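Local atomic coordinates of ADP-ribosylation factor guanine nucleotide-exchange factor SEC7 (Saccharomyces cerevisiae, PDB entry 4OIY), a protein that acts as a guanine nucleotide-exchange factor through its Sec7 domain, activating the GTPase ARF1 at the trans-Golgi network for vesicle budding and Golgi traffic. Residues 59-64 / 100-105. Sequence-based numbering, arbitrary orientation.
Sequences VGDYLG and RLPGEG
Gly60 brings its bare backbone against the carbonyl of Arg100: CA lies 3.3 Å from Arg100 O, and the angle of 163° at the hydrogen marks a nearly straight CA-H...O contact. Lacking a side chain, Gly60 lets this carbonyl come so close to its CA. The Pro102 ring rests its CG corner on the helix surface, 3.6 Å from Gly60 O; Gly64 CA, one turn on from Gly60, is 4.1 Å from the same CG. In the all-helical Sec7 domain this joins helix 56-64 to the loop leading from helix 88-96 into helix 105-122; Pro102 also touches Lys107 and Phe111 of the latter. The flank formed by Asp61 and Arg100 is looser and hydrated. Asp61 OD1 and Arg100 NH2 stay 4.4 Å apart, too far for a direct ion pair, and two waters mediate instead. One water sits in the guanidinium plane at its edge, accepting from Arg100 NE at 2.9 Å while within hydrogen-bonding distance of Asp61 OD1 and Arg100 O. The second donates to Asp61 OD1 at 2.7 Å and accepts from Arg100 NH2. Arg100 reaches them by bending at its third torsion (chi3 83°) after an extended start, which turns the guanidinium toward the carboxylate.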
loop_
_atom_site.group_PDB
_atom_site.type_symbol
_atom_site.label_atom_id
_atom_site.label_comp_id
_atom_site.label_asym_id
_atom_site.label_seq_id
_atom_site.Cartn_x
_atom_site.Cartn_y
_atom_site.Cartn_z
ATOM N N VAL A 59 -8.360 -5.835 5.051
ATOM C CA VAL A 59 -8.133 -4.390 4.934
ATOM C C VAL A 59 -7.956 -4.000 3.465
ATOM O O VAL A 59 -8.561 -3.041 2.995
ATOM C CB VAL A 59 -6.912 -3.935 5.776
ATOM C CG1 VAL A 59 -6.556 -2.482 5.484
ATOM C CG2 VAL A 59 -7.181 -4.131 7.264
ATOM N N GLY A 60 -7.123 -4.738 2.740
ATOM C CA GLY A 60 -6.860 -4.406 1.347
ATOM C C GLY A 60 -8.114 -4.498 0.500
ATOM O O GLY A 60 -8.367 -3.652 -0.358
ATOM N N ASP A 61 -8.906 -5.536 0.730
ATOM C CA ASP A 61 -10.140 -5.710 -0.027
ATOM C C ASP A 61 -11.133 -4.588 0.289
ATOM O O ASP A 61 -11.816 -4.102 -0.605
ATOM C CB ASP A 61 -10.732 -7.093 0.245
ATOM C CG ASP A 61 -10.022 -8.208 -0.529
ATOM O OD1 ASP A 61 -8.967 -7.979 -1.142
ATOM O OD2 ASP A 61 -10.549 -9.335 -0.543
ATOM N N TYR A 62 -11.182 -4.157 1.545
ATOM C CA TYR A 62 -12.057 -3.070 1.973
ATOM C C TYR A 62 -11.638 -1.752 1.317
ATOM O O TYR A 62 -12.468 -1.032 0.776
ATOM C CB TYR A 62 -12.013 -2.968 3.497
ATOM C CG TYR A 62 -12.843 -1.868 4.119
ATOM C CD1 TYR A 62 -14.209 -1.786 3.902
ATOM C CD2 TYR A 62 -12.262 -0.939 4.973
ATOM C CE1 TYR A 62 -14.968 -0.803 4.509
ATOM C CE2 TYR A 62 -13.012 0.052 5.578
ATOM C CZ TYR A 62 -14.362 0.117 5.332
ATOM O OH TYR A 62 -15.110 1.095 5.945
ATOM N N LEU A 63 -10.347 -1.454 1.356
ATOM C CA LEU A 63 -9.831 -0.241 0.733
ATOM C C LEU A 63 -9.952 -0.269 -0.784
ATOM O O LEU A 63 -10.016 0.790 -1.423
ATOM C CB LEU A 63 -8.360 -0.037 1.104
ATOM C CG LEU A 63 -8.053 0.219 2.582
ATOM C CD1 LEU A 63 -6.548 0.316 2.741
ATOM C CD2 LEU A 63 -8.760 1.462 3.098
ATOM N N GLY A 64 -9.977 -1.474 -1.349
ATOM C CA GLY A 64 -10.011 -1.660 -2.790
ATOM C C GLY A 64 -11.388 -1.695 -3.419
ATOM O O GLY A 64 -11.479 -1.748 -4.642
ATOM N N ARG A 100 -2.845 -5.981 1.981
ATOM C CA ARG A 100 -2.657 -6.803 0.786
ATOM C C ARG A 100 -3.363 -6.194 -0.412
ATOM O O ARG A 100 -4.567 -5.954 -0.372
ATOM C CB ARG A 100 -3.207 -8.209 1.011
ATOM C CG ARG A 100 -2.892 -9.168 -0.126
ATOM C CD ARG A 100 -3.457 -10.554 0.116
ATOM N NE ARG A 100 -4.860 -10.672 -0.272
ATOM C CZ ARG A 100 -5.549 -11.812 -0.289
ATOM N NH1 ARG A 100 -4.982 -12.953 0.082
ATOM N NH2 ARG A 100 -6.818 -11.805 -0.668
ATOM N N LEU A 101 -2.613 -5.941 -1.486
ATOM C CA LEU A 101 -3.210 -5.459 -2.722
ATOM C C LEU A 101 -4.261 -6.449 -3.209
ATOM O O LEU A 101 -4.011 -7.656 -3.176
ATOM C CB LEU A 101 -2.156 -5.267 -3.822
ATOM C CG LEU A 101 -1.326 -3.979 -3.778
ATOM C CD1 LEU A 101 -0.147 -4.110 -4.720
ATOM C CD2 LEU A 101 -2.151 -2.757 -4.137
ATOM N N PRO A 102 -5.434 -5.941 -3.641
ATOM C CA PRO A 102 -6.438 -6.791 -4.286
ATOM C C PRO A 102 -5.946 -7.358 -5.602
ATOM O O PRO A 102 -4.853 -7.015 -6.079
ATOM C CB PRO A 102 -7.598 -5.838 -4.564
ATOM C CG PRO A 102 -7.414 -4.703 -3.630
ATOM C CD PRO A 102 -5.936 -4.573 -3.428
ATOM N N GLY A 103 -6.788 -8.191 -6.198
ATOM C CA GLY A 103 -6.436 -8.921 -7.394
ATOM C C GLY A 103 -6.591 -8.146 -8.680
ATOM O O GLY A 103 -5.709 -8.198 -9.532
ATOM N N GLU A 104 -7.699 -7.439 -8.848
ATOM C CA GLU A 104 -7.978 -6.860 -10.160
ATOM C C GLU A 104 -7.149 -5.612 -10.401
ATOM O O GLU A 104 -6.906 -4.806 -9.493
ATOM C CB GLU A 104 -9.469 -6.624 -10.404
ATOM C CG GLU A 104 -10.067 -5.364 -9.844
ATOM C CD GLU A 104 -11.584 -5.395 -9.904
ATOM O OE1 GLU A 104 -12.194 -4.350 -10.212
ATOM O OE2 GLU A 104 -12.165 -6.471 -9.664
ATOM N N GLY A 105 -6.688 -5.495 -11.636
ATOM C CA GLY A 105 -5.773 -4.447 -12.013
ATOM C C GLY A 105 -6.306 -3.054 -11.786
ATOM O O GLY A 105 -5.555 -2.155 -11.396
HETATM O O HOH W 1 -6.308 -8.160 -0.527
HETATM O O HOH W 2 -7.951 -10.024 -2.644
#